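Local coordinates for cytochrome c class I (Sideroxydans lithotrophicus, PDB 4XXL), which carries one covalently bound heme c and probably serves as an electron shuttle in lithoautotrophic growth, at residues K45-D50 with P56-V61; D70-L75 with A106-V111; G82-A85 with H91-E94. All coordinates share one frame; numbering follows the deposited sequence.

Contact 1: K45-D50 with P56-V61. With HEC (heme c), chain B.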
loop_
_atom_site.group_PDB
_atom_site.type_symbol
_atom_site.label_atom_id
_atom_site.label_comp_id
_atom_site.label_asym_id
_atom_site.label_seq_id
_atom_site.Cartn_x
_atom_site.Cartn_y
_atom_site.Cartn_z
ATOM N N LYS A 45 -2.710 -1.171 10.460
ATOM C CA LYS A 45 -2.463 -0.414 11.707
ATOM C C LYS A 45 -2.292 1.074 11.411
ATOM O O LYS A 45 -2.593 1.911 12.253
ATOM C CB LYS A 45 -1.228 -0.948 12.421
ATOM C CG LYS A 45 -1.307 -2.403 12.798
ATOM C CD LYS A 45 -2.525 -2.685 13.661
ATOM C CE LYS A 45 -2.413 -3.952 14.484
ATOM N NZ LYS A 45 -1.851 -5.086 13.741
ATOM N N CYS A 46 -1.818 1.382 10.219
ATOM C CA CYS A 46 -1.625 2.765 9.849
ATOM C C CYS A 46 -2.535 3.291 8.722
ATOM O O CYS A 46 -2.557 4.480 8.482
ATOM C CB CYS A 46 -0.199 2.925 9.434
ATOM S SG CYS A 46 1.013 2.731 10.781
ATOM N N HIS A 47 -3.137 2.384 7.939
ATOM C CA HIS A 47 -3.925 2.755 6.748
ATOM C C HIS A 47 -5.319 2.215 6.896
ATOM O O HIS A 47 -5.481 1.077 7.336
ATOM C CB HIS A 47 -3.290 2.200 5.467
ATOM C CG HIS A 47 -1.921 2.763 5.142
ATOM N ND1 HIS A 47 -1.757 3.962 4.488
ATOM C CD2 HIS A 47 -0.673 2.254 5.310
ATOM C CE1 HIS A 47 -0.468 4.130 4.229
ATOM N NE2 HIS A 47 0.225 3.139 4.783
ATOM N N GLY A 48 -6.305 3.028 6.566
ATOM C CA GLY A 48 -7.634 2.483 6.299
ATOM C C GLY A 48 -7.975 2.509 4.857
ATOM O O GLY A 48 -7.297 3.176 4.076
ATOM N N VAL A 49 -9.022 1.779 4.475
ATOM C CA VAL A 49 -9.570 1.915 3.143
ATOM C C VAL A 49 -10.040 3.347 2.880
ATOM O O VAL A 49 -9.693 3.944 1.866
ATOM C CB VAL A 49 -10.598 0.830 2.873
ATOM C CG1 VAL A 49 -11.362 1.078 1.596
ATOM C CG2 VAL A 49 -9.853 -0.475 2.754
ATOM N N ASP A 50 -10.924 3.855 3.740
ATOM C CA ASP A 50 -11.502 5.196 3.536
ATOM C C ASP A 50 -11.085 6.180 4.616
ATOM O O ASP A 50 -11.068 7.379 4.381
ATOM C CB ASP A 50 -13.035 5.102 3.510
ATOM C CG ASP A 50 -13.724 6.455 3.176
ATOM O OD1 ASP A 50 -13.218 7.218 2.320
ATOM O OD2 ASP A 50 -14.799 6.741 3.763
ATOM N N PRO A 56 -1.933 7.637 4.717
ATOM C CA PRO A 56 -3.113 8.039 3.881
ATOM C C PRO A 56 -4.082 6.888 3.685
ATOM O O PRO A 56 -3.673 5.689 3.705
ATOM C CB PRO A 56 -2.502 8.438 2.553
ATOM C CG PRO A 56 -1.219 7.659 2.537
ATOM C CD PRO A 56 -0.701 7.681 3.934
ATOM N N SER A 57 -5.348 7.218 3.522
ATOM C CA SER A 57 -6.296 6.171 3.163
ATOM C C SER A 57 -5.921 5.558 1.827
ATOM O O SER A 57 -5.365 6.185 0.929
ATOM C CB SER A 57 -7.757 6.630 3.180
ATOM O OG SER A 57 -8.004 7.435 2.038
ATOM N N TYR A 58 -6.326 4.309 1.639
ATOM C CA TYR A 58 -5.970 3.713 0.380
ATOM C C TYR A 58 -6.806 4.285 -0.737
ATOM O O TYR A 58 -6.375 4.271 -1.861
ATOM C CB TYR A 58 -6.046 2.198 0.418
ATOM C CG TYR A 58 -4.938 1.571 1.256
ATOM C CD1 TYR A 58 -3.663 2.114 1.278
ATOM C CD2 TYR A 58 -5.134 0.374 1.937
ATOM C CE1 TYR A 58 -2.628 1.474 1.997
ATOM C CE2 TYR A 58 -4.125 -0.247 2.645
ATOM C CZ TYR A 58 -2.871 0.287 2.670
ATOM O OH TYR A 58 -1.873 -0.344 3.356
ATOM N N LYS A 59 -8.008 4.779 -0.422
ATOM C CA LYS A 59 -8.828 5.522 -1.392
ATOM C C LYS A 59 -8.068 6.716 -1.898
ATOM O O LYS A 59 -8.004 6.918 -3.127
ATOM C CB LYS A 59 -10.161 5.928 -0.765
ATOM C CG LYS A 59 -11.025 6.788 -1.717
ATOM C CD LYS A 59 -12.370 7.188 -1.104
ATOM C CE LYS A 59 -13.046 8.183 -2.052
ATOM N NZ LYS A 59 -14.495 7.881 -2.160
ATOM N N LYS A 60 -7.439 7.489 -0.997
ATOM C CA LYS A 60 -6.652 8.669 -1.400
ATOM C C LYS A 60 -5.408 8.289 -2.217
ATOM O O LYS A 60 -5.055 8.921 -3.197
ATOM C CB LYS A 60 -6.248 9.452 -0.148
ATOM C CG LYS A 60 -5.469 10.751 -0.383
ATOM C CD LYS A 60 -5.217 11.524 0.901
ATOM C CE LYS A 60 -6.474 12.280 1.315
ATOM N NZ LYS A 60 -6.700 13.440 0.396
ATOM N N VAL A 61 -4.787 7.187 -1.844
ATOM C CA VAL A 61 -3.665 6.701 -2.641
ATOM C C VAL A 61 -4.139 6.347 -4.031
ATOM O O VAL A 61 -3.460 6.621 -5.049
ATOM C CB VAL A 61 -3.022 5.447 -2.005
ATOM C CG1 VAL A 61 -1.956 4.878 -2.907
ATOM C CG2 VAL A 61 -2.362 5.873 -0.671
HETATM FE FE HEC B . 2.153 2.808 4.408
HETATM C CHA HEC B . 2.380 5.702 2.492
HETATM C CHB HEC B . 1.056 1.047 1.648
HETATM C CHC HEC B . 2.425 -0.139 6.188
HETATM C CHD HEC B . 2.603 4.590 7.232
HETATM N NA HEC B . 1.846 3.304 2.431
HETATM C C1A HEC B . 1.916 4.539 1.893
HETATM C C2A HEC B . 1.456 4.440 0.554
HETATM C C3A HEC B . 1.072 3.135 0.354
HETATM C C4A HEC B . 1.314 2.414 1.555
HETATM C CMA HEC B . 0.464 2.523 -0.871
HETATM C CAA HEC B . 1.416 5.625 -0.409
HETATM C CBA HEC B . 2.752 5.746 -1.105
HETATM C CGA HEC B . 2.790 6.811 -2.187
HETATM O O1A HEC B . 1.914 7.688 -2.224
HETATM O O2A HEC B . 3.656 6.703 -3.119
HETATM N NB HEC B . 1.803 0.852 4.022
HETATM C C1B HEC B . 1.360 0.338 2.824
HETATM C C2B HEC B . 1.252 -1.081 2.933
HETATM C C3B HEC B . 1.637 -1.458 4.164
HETATM C C4B HEC B . 2.011 -0.239 4.869
HETATM C CMB HEC B . 0.816 -1.985 1.816
HETATM C CAB HEC B . 1.821 -2.805 4.745
HETATM C CBB HEC B . 2.813 -3.514 4.030
HETATM N NC HEC B . 2.432 2.334 6.409
HETATM C C1C HEC B . 2.535 1.053 6.846
HETATM C C2C HEC B . 2.640 1.175 8.246
HETATM C C3C HEC B . 2.607 2.502 8.629
HETATM C C4C HEC B . 2.520 3.214 7.396
HETATM C CMC HEC B . 2.674 -0.013 9.135
HETATM C CAC HEC B . 2.646 3.060 10.043
HETATM C CBC HEC B . 3.692 2.682 10.895
HETATM N ND HEC B . 2.490 4.693 4.755
HETATM C C1D HEC B . 2.619 5.281 5.996
HETATM C C2D HEC B . 2.865 6.741 5.883
HETATM C C3D HEC B . 2.801 7.007 4.586
HETATM C C4D HEC B . 2.527 5.746 3.871
HETATM C CMD HEC B . 3.083 7.672 7.013
HETATM C CAD HEC B . 2.925 8.387 3.916
HETATM C CBD HEC B . 4.351 8.681 3.554
HETATM C CGD HEC B . 4.601 10.040 2.889
HETATM O O1D HEC B . 3.692 10.692 2.290
HETATM O O2D HEC B . 5.785 10.470 2.888
HETATM O O HOH W 1 -10.334 8.675 1.903
#

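Contact 2: D70-L75 with A106-V111. With HEC (heme c), chain B.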
loop_
_atom_site.group_PDB
_atom_site.type_symbol
_atom_site.label_atom_id
_atom_site.label_comp_id
_atom_site.label_asym_id
_atom_site.label_seq_id
_atom_site.Cartn_x
_atom_site.Cartn_y
_atom_site.Cartn_z
ATOM N N ASP A 70 2.657 3.854 -14.779
ATOM C CA ASP A 70 3.573 3.057 -13.952
ATOM C C ASP A 70 3.148 2.939 -12.499
ATOM O O ASP A 70 4.009 2.672 -11.626
ATOM C CB ASP A 70 4.982 3.629 -14.008
ATOM C CG ASP A 70 5.066 5.052 -13.553
ATOM O OD1 ASP A 70 4.016 5.713 -13.237
ATOM O OD2 ASP A 70 6.214 5.579 -13.514
ATOM N N ALA A 71 1.845 3.105 -12.249
ATOM C CA ALA A 71 1.366 3.040 -10.881
ATOM C C ALA A 71 1.737 1.758 -10.136
ATOM O O ALA A 71 2.173 1.772 -8.957
ATOM C CB ALA A 71 -0.123 3.244 -10.848
ATOM N N GLU A 72 1.451 0.643 -10.779
ATOM C CA GLU A 72 1.760 -0.626 -10.118
ATOM C C GLU A 72 3.234 -0.795 -9.777
ATOM O O GLU A 72 3.604 -1.145 -8.658
ATOM C CB GLU A 72 1.350 -1.796 -11.035
ATOM C CG GLU A 72 1.470 -3.213 -10.451
ATOM C CD GLU A 72 1.065 -4.288 -11.462
ATOM O OE1 GLU A 72 -0.049 -4.814 -11.409
ATOM O OE2 GLU A 72 1.887 -4.628 -12.352
ATOM N N ALA A 73 4.098 -0.497 -10.741
ATOM C CA ALA A 73 5.525 -0.651 -10.483
ATOM C C ALA A 73 5.960 0.309 -9.344
ATOM O O ALA A 73 6.801 -0.024 -8.489
ATOM C CB ALA A 73 6.333 -0.361 -11.724
ATOM N N LYS A 74 5.389 1.533 -9.359
ATOM C CA LYS A 74 5.761 2.518 -8.336
ATOM C C LYS A 74 5.388 2.075 -6.930
ATOM O O LYS A 74 6.173 2.329 -5.996
ATOM C CB LYS A 74 5.140 3.886 -8.554
ATOM C CG LYS A 74 5.775 4.704 -9.665
ATOM C CD LYS A 74 6.791 5.714 -9.146
ATOM C CE LYS A 74 6.636 7.075 -9.835
ATOM N NZ LYS A 74 7.385 7.171 -11.123
ATOM N N LEU A 75 4.199 1.492 -6.789
ATOM C CA LEU A 75 3.775 1.062 -5.440
ATOM C C LEU A 75 4.461 -0.247 -5.036
ATOM O O LEU A 75 4.761 -0.445 -3.845
ATOM C CB LEU A 75 2.247 0.926 -5.293
ATOM C CG LEU A 75 1.414 2.242 -5.295
ATOM C CD1 LEU A 75 -0.007 1.992 -4.862
ATOM C CD2 LEU A 75 2.051 3.311 -4.376
ATOM N N ALA A 106 1.893 -12.224 -4.480
ATOM C CA ALA A 106 1.022 -11.664 -3.420
ATOM C C ALA A 106 1.173 -10.138 -3.285
ATOM O O ALA A 106 0.203 -9.417 -3.113
ATOM C CB ALA A 106 1.292 -12.401 -2.123
ATOM N N ILE A 107 2.378 -9.670 -3.445
ATOM C CA ILE A 107 2.669 -8.229 -3.283
ATOM C C ILE A 107 1.970 -7.492 -4.433
ATOM O O ILE A 107 1.286 -6.474 -4.229
ATOM C CB ILE A 107 4.150 -7.981 -3.249
ATOM C CG1 ILE A 107 4.724 -8.434 -1.917
ATOM C CG2 ILE A 107 4.467 -6.506 -3.421
ATOM C CD1 ILE A 107 6.231 -8.577 -1.853
ATOM N N LYS A 108 2.095 -8.021 -5.646
ATOM C CA LYS A 108 1.431 -7.442 -6.838
ATOM C C LYS A 108 -0.096 -7.383 -6.634
ATOM O O LYS A 108 -0.770 -6.437 -6.980
ATOM C CB LYS A 108 1.778 -8.237 -8.123
ATOM C CG LYS A 108 1.186 -7.650 -9.389
ATOM C CD LYS A 108 1.589 -8.433 -10.643
ATOM C CE LYS A 108 1.001 -7.901 -11.933
ATOM N NZ LYS A 108 -0.492 -7.774 -11.880
ATOM N N ASN A 109 -0.655 -8.479 -6.138
ATOM C CA ASN A 109 -2.088 -8.524 -5.925
ATOM C C ASN A 109 -2.534 -7.506 -4.875
ATOM O O ASN A 109 -3.571 -6.815 -5.044
ATOM C CB ASN A 109 -2.495 -9.940 -5.489
ATOM C CG ASN A 109 -3.959 -10.057 -5.253
ATOM O OD1 ASN A 109 -4.739 -9.972 -6.179
ATOM N ND2 ASN A 109 -4.338 -10.213 -3.999
ATOM N N LEU A 110 -1.735 -7.311 -3.849
ATOM C CA LEU A 110 -2.080 -6.296 -2.850
ATOM C C LEU A 110 -2.020 -4.846 -3.440
ATOM O O LEU A 110 -2.951 -4.064 -3.234
ATOM C CB LEU A 110 -1.154 -6.344 -1.660
ATOM C CG LEU A 110 -1.258 -5.202 -0.647
ATOM C CD1 LEU A 110 -2.643 -5.029 -0.056
ATOM C CD2 LEU A 110 -0.304 -5.490 0.484
ATOM N N VAL A 111 -0.994 -4.533 -4.214
ATOM C CA VAL A 111 -0.872 -3.258 -4.909
ATOM C C VAL A 111 -2.061 -3.054 -5.816
ATOM O O VAL A 111 -2.661 -1.980 -5.875
ATOM C CB VAL A 111 0.490 -3.169 -5.644
ATOM C CG1 VAL A 111 0.559 -1.971 -6.635
ATOM C CG2 VAL A 111 1.588 -2.994 -4.577
HETATM FE FE HEC B . 2.153 2.808 4.408
HETATM C CHA HEC B . 2.380 5.702 2.492
HETATM C CHB HEC B . 1.056 1.047 1.648
HETATM C CHC HEC B . 2.425 -0.139 6.188
HETATM C CHD HEC B . 2.603 4.590 7.232
HETATM N NA HEC B . 1.846 3.304 2.431
HETATM C C1A HEC B . 1.916 4.539 1.893
HETATM C C2A HEC B . 1.456 4.440 0.554
HETATM C C3A HEC B . 1.072 3.135 0.354
HETATM C C4A HEC B . 1.314 2.414 1.555
HETATM C CMA HEC B . 0.464 2.523 -0.871
HETATM C CAA HEC B . 1.416 5.625 -0.409
HETATM C CBA HEC B . 2.752 5.746 -1.105
HETATM C CGA HEC B . 2.790 6.811 -2.187
HETATM O O1A HEC B . 1.914 7.688 -2.224
HETATM O O2A HEC B . 3.656 6.703 -3.119
HETATM N NB HEC B . 1.803 0.852 4.022
HETATM C C1B HEC B . 1.360 0.338 2.824
HETATM C C2B HEC B . 1.252 -1.081 2.933
HETATM C C3B HEC B . 1.637 -1.458 4.164
HETATM C C4B HEC B . 2.011 -0.239 4.869
HETATM C CMB HEC B . 0.816 -1.985 1.816
HETATM C CAB HEC B . 1.821 -2.805 4.745
HETATM C CBB HEC B . 2.813 -3.514 4.030
HETATM N NC HEC B . 2.432 2.334 6.409
HETATM C C1C HEC B . 2.535 1.053 6.846
HETATM C C2C HEC B . 2.640 1.175 8.246
HETATM C C3C HEC B . 2.607 2.502 8.629
HETATM C C4C HEC B . 2.520 3.214 7.396
HETATM C CMC HEC B . 2.674 -0.013 9.135
HETATM C CAC HEC B . 2.646 3.060 10.043
HETATM C CBC HEC B . 3.692 2.682 10.895
HETATM N ND HEC B . 2.490 4.693 4.755
HETATM C C1D HEC B . 2.619 5.281 5.996
HETATM C C2D HEC B . 2.865 6.741 5.883
HETATM C C3D HEC B . 2.801 7.007 4.586
HETATM C C4D HEC B . 2.527 5.746 3.871
HETATM C CMD HEC B . 3.083 7.672 7.013
HETATM C CAD HEC B . 2.925 8.387 3.916
HETATM C CBD HEC B . 4.351 8.681 3.554
HETATM C CGD HEC B . 4.601 10.040 2.889
HETATM O O1D HEC B . 3.692 10.692 2.290
HETATM O O2D HEC B . 5.785 10.470 2.888
#

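Contact 3: G82-A85 with H91-E94. With HEC (heme c), chain B.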
loop_
_atom_site.group_PDB
_atom_site.type_symbol
_atom_site.label_atom_id
_atom_site.label_comp_id
_atom_site.label_asym_id
_atom_site.label_seq_id
_atom_site.Cartn_x
_atom_site.Cartn_y
_atom_site.Cartn_z
ATOM N N GLY A 82 11.703 0.512 1.652
ATOM C CA GLY A 82 11.990 1.209 2.915
ATOM C C GLY A 82 12.464 2.603 2.828
ATOM O O GLY A 82 13.339 3.028 3.650
ATOM N N GLU A 83 11.911 3.353 1.877
ATOM C CA GLU A 83 12.308 4.740 1.746
ATOM C C GLU A 83 11.573 5.552 2.783
ATOM O O GLU A 83 10.634 5.073 3.451
ATOM C CB GLU A 83 12.006 5.224 0.337
ATOM C CG GLU A 83 12.906 4.550 -0.696
ATOM C CD GLU A 83 12.574 4.872 -2.159
ATOM O OE1 GLU A 83 11.463 5.368 -2.460
ATOM O OE2 GLU A 83 13.435 4.584 -3.024
ATOM N N LYS A 84 12.017 6.800 2.945
ATOM C CA LYS A 84 11.437 7.676 3.965
ATOM C C LYS A 84 9.927 7.875 3.790
ATOM O O LYS A 84 9.363 7.977 2.685
ATOM C CB LYS A 84 12.183 9.023 4.046
ATOM C CG LYS A 84 13.614 8.848 4.561
ATOM C CD LYS A 84 13.700 8.732 6.095
ATOM C CE LYS A 84 13.960 10.097 6.745
ATOM N NZ LYS A 84 14.397 10.067 8.176
ATOM N N ALA A 85 9.269 7.904 4.930
ATOM C CA ALA A 85 7.828 8.089 5.010
ATOM C C ALA A 85 7.665 9.214 6.000
ATOM O O ALA A 85 8.245 9.179 7.102
ATOM C CB ALA A 85 7.102 6.817 5.471
ATOM N N HIS A 91 7.510 13.875 11.974
ATOM C CA HIS A 91 8.642 12.951 12.058
ATOM C C HIS A 91 8.662 11.996 10.856
ATOM O O HIS A 91 7.686 11.879 10.106
ATOM C CB HIS A 91 8.619 12.182 13.383
ATOM C CG HIS A 91 7.861 10.882 13.358
ATOM N ND1 HIS A 91 6.513 10.789 13.608
ATOM C CD2 HIS A 91 8.305 9.602 13.267
ATOM C CE1 HIS A 91 6.133 9.520 13.576
ATOM N NE2 HIS A 91 7.208 8.776 13.363
ATOM N N GLU A 92 9.822 11.396 10.626
ATOM C CA GLU A 92 9.973 10.455 9.529
ATOM C C GLU A 92 10.436 9.095 10.029
ATOM O O GLU A 92 11.074 8.972 11.051
ATOM C CB GLU A 92 10.987 10.987 8.524
ATOM C CG GLU A 92 10.485 12.220 7.786
ATOM C CD GLU A 92 11.585 13.055 7.123
ATOM O OE1 GLU A 92 12.793 12.816 7.393
ATOM O OE2 GLU A 92 11.216 13.974 6.332
ATOM N N GLU A 93 10.097 8.087 9.245
ATOM C CA GLU A 93 10.546 6.685 9.500
ATOM C C GLU A 93 10.787 6.073 8.127
ATOM O O GLU A 93 10.265 6.535 7.146
ATOM C CB GLU A 93 9.473 5.832 10.175
ATOM C CG GLU A 93 8.988 6.397 11.505
ATOM C CD GLU A 93 7.946 5.532 12.210
ATOM O OE1 GLU A 93 7.664 4.374 11.786
ATOM O OE2 GLU A 93 7.372 6.045 13.230
ATOM N N GLU A 94 11.571 4.998 8.080
ATOM C CA GLU A 94 11.696 4.227 6.825
ATOM C C GLU A 94 10.366 3.447 6.730
ATOM O O GLU A 94 9.919 2.858 7.746
ATOM C CB GLU A 94 12.893 3.259 6.882
ATOM C CG GLU A 94 14.286 3.851 6.980
ATOM C CD GLU A 94 15.319 2.967 7.765
ATOM O OE1 GLU A 94 15.829 3.469 8.829
ATOM O OE2 GLU A 94 15.608 1.779 7.363
HETATM FE FE HEC B . 2.153 2.808 4.408
HETATM C CHA HEC B . 2.380 5.702 2.492
HETATM C CHB HEC B . 1.056 1.047 1.648
HETATM C CHC HEC B . 2.425 -0.139 6.188
HETATM C CHD HEC B . 2.603 4.590 7.232
HETATM N NA HEC B . 1.846 3.304 2.431
HETATM C C1A HEC B . 1.916 4.539 1.893
HETATM C C2A HEC B . 1.456 4.440 0.554
HETATM C C3A HEC B . 1.072 3.135 0.354
HETATM C C4A HEC B . 1.314 2.414 1.555
HETATM C CMA HEC B . 0.464 2.523 -0.871
HETATM C CAA HEC B . 1.416 5.625 -0.409
HETATM C CBA HEC B . 2.752 5.746 -1.105
HETATM C CGA HEC B . 2.790 6.811 -2.187
HETATM O O1A HEC B . 1.914 7.688 -2.224
HETATM O O2A HEC B . 3.656 6.703 -3.119
HETATM N NB HEC B . 1.803 0.852 4.022
HETATM C C1B HEC B . 1.360 0.338 2.824
HETATM C C2B HEC B . 1.252 -1.081 2.933
HETATM C C3B HEC B . 1.637 -1.458 4.164
HETATM C C4B HEC B . 2.011 -0.239 4.869
HETATM C CMB HEC B . 0.816 -1.985 1.816
HETATM C CAB HEC B . 1.821 -2.805 4.745
HETATM C CBB HEC B . 2.813 -3.514 4.030
HETATM N NC HEC B . 2.432 2.334 6.409
HETATM C C1C HEC B . 2.535 1.053 6.846
HETATM C C2C HEC B . 2.640 1.175 8.246
HETATM C C3C HEC B . 2.607 2.502 8.629
HETATM C C4C HEC B . 2.520 3.214 7.396
HETATM C CMC HEC B . 2.674 -0.013 9.135
HETATM C CAC HEC B . 2.646 3.060 10.043
HETATM C CBC HEC B . 3.692 2.682 10.895
HETATM N ND HEC B . 2.490 4.693 4.755
HETATM C C1D HEC B . 2.619 5.281 5.996
HETATM C C2D HEC B . 2.865 6.741 5.883
HETATM C C3D HEC B . 2.801 7.007 4.586
HETATM C C4D HEC B . 2.527 5.746 3.871
HETATM C CMD HEC B . 3.083 7.672 7.013
HETATM C CAD HEC B . 2.925 8.387 3.916
HETATM C CBD HEC B . 4.351 8.681 3.554
HETATM C CGD HEC B . 4.601 10.040 2.889
HETATM O O1D HEC B . 3.692 10.692 2.290
HETATM O O2D HEC B . 5.785 10.470 2.888
HETATM O O HOH W 2 15.024 1.101 4.770
HETATM O O HOH W 3 13.952 7.943 9.519
#

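Contact 1: K45-D50 with P56-V61
H47 ND1 donates a nearly straight hydrogen bond of 2.7 Å to P56 O (175° at the hydrogen), lying in the plane of the imidazole and in that of the carbonyl. Two backbone bonds continue the pairing away from the heme: Y58 N to G48 O (2.9 Å) and K59 N to V49 O (3.0 Å), so helix 58-65 gives two of its first amides to the loop after helix 43-46. S57 is the N-cap of that helix, its OG accepting from K60 N at 3.1 Å; a water ties the same OG to D50 O.

Aromatic packing forms the second layer. The H47 and Y58 rings make an offset stack, centroids 4.7 Å apart and planes 19° from parallel. H47 CB also sits over the Y58 face, 3.4 Å from CZ, in a CH-pi contact. In Y58, CG anti to the carbonyl carbon (chi1 -71°) brings the ring face alongside the imidazole and OH against the heme at C2B. Losing the phenol ring to an alanine would probably leave the H47 imidazole without its stacking partner and open a gap beside the heme at C2B. P56 CD fits against CE1 of H47 and the heme.

The metal and covalent links complete the contact. H47 NE2 binds the iron, FE, at 2.0 Å, with H95 as the other axial ligand. C46 SG is bonded to heme CAC at 1.8 Å; C43, C46 and H47 make up the CXXCH heme-attachment motif. One imidazole is therefore gripped at both nitrogens, by iron and by carbonyl, an arrangement familiar from class I cytochromes c. Together with the Y58 stack, the P56 bond probably limits rotation of the ring about the iron-NE2 bond, and it would probably increase electron donation to the metal.

Contact 2: D70-L75 with A106-V111
V111 plugs its CG1 methyl into helix 71-81, 3.6 Å from L75 CB and 3.7 Å from the E72 carbonyl oxygen. CG1 lies opposite the backbone N about CA-CB (chi1 168°), which turns it to these two atoms, with CG2 slightly farther, beside L75 CB and C. Beyond CB, L75 continues to the heme, with CD2 3.9 Å from the CMA methyl; L110 reaches the CMB methyl from helix 104-115. V61, Y65, I114 and L115 also touch L75, so this half is buried and apolar. The two helices belong to the helical shell of the cytochrome c fold: their segments 71-75 and 106-111 approach to 9.8 Å between axes at 118°, and L110 and N109 of the same helix 104-115 lean on helix 31-40.

Toward solvent the meeting is polar, made by two long chains. The E72 chain stretches out to its carboxylate, and the K108 chain, straight until a final bend, brings NZ to OE1 at 3.0 Å in a salt bridge. NZ meets OE1 on the syn side, 33° out of the carboxylate plane. K108 NZ is shared with D112, whose carboxylate lies close to that of E72, and the lysine would be expected to offset the like charges.

Contact 3: G82-A85 with H91-E94
K84 reaches over strand 92-94 to E92, the two side chains crossing at about a right angle. Bends at chi2 (-81°) and chi3 steer the lysine across to E92 on the facing strand, so that NZ forms a salt bridge with E92 OE1 at 3.3 Å and its CE methylene rests against the same oxygen. NZ also donates to a water at 2.6 Å, which makes a weak bond to E92 O. The other E92 oxygen, OE2, pairs with K86, so this carboxylate lies between two lysines at the protein surface.

E94 takes the other end of the pairing. Its CB packs 3.3 Å from G82 O, and beyond CG the chain bends away; a bridging water donates to E94 OE2 at 2.7 Å and to G82 O. G82, just after helix 71-81, has the positive phi that a glycine adopts with little cost, and so the chain turns out of the helix into the strand.

A85 fills the centre and is the buried member. Its N donates to E93 O at 2.8 Å, and E93 N returns a bond to A85 O at 3.0 Å, the straighter of the two (163° against 144°). Its methyl lies on the same face as the E93 side chain and comes within 3.8 Å of heme CBD on a propionate arm. H91 NE2 donates to E93 OE2 at 2.7 Å, in the imidazole plane but tilted from that of the carboxylate, on its anti side; H91 ND1 is held by D89 and the ring stacks on F87.

K84 and E94 form the antiparallel non-hydrogen-bonded pair, A85 and E93 the hydrogen-bonded one: a short beta hairpin, running directly into the iron ligand H95, with A85 laid against a heme propionate arm.

All three contacts touch the one heme. Contact 1 comes first along the chain, on the H47 side; contact 2 pairs helix 71-81 with helix 104-115, and contact 3, the hairpin 84-86/92-94, falls between those two helices in sequence and leads into H95 on the other axial side. Their centres lie about 15 Å (1 and 2), 17 Å (1 and 3) and 19 Å (2 and 3) apart. Contacts 1 and 2 touch directly, V61 CG1 meeting L75 CD1 at 4.0 Å, whereas contact 3 keeps about 7 Å between nearest atoms from either. The heme thus joins helical shell and hairpin in a single compact domain with histidines on both sides of the iron.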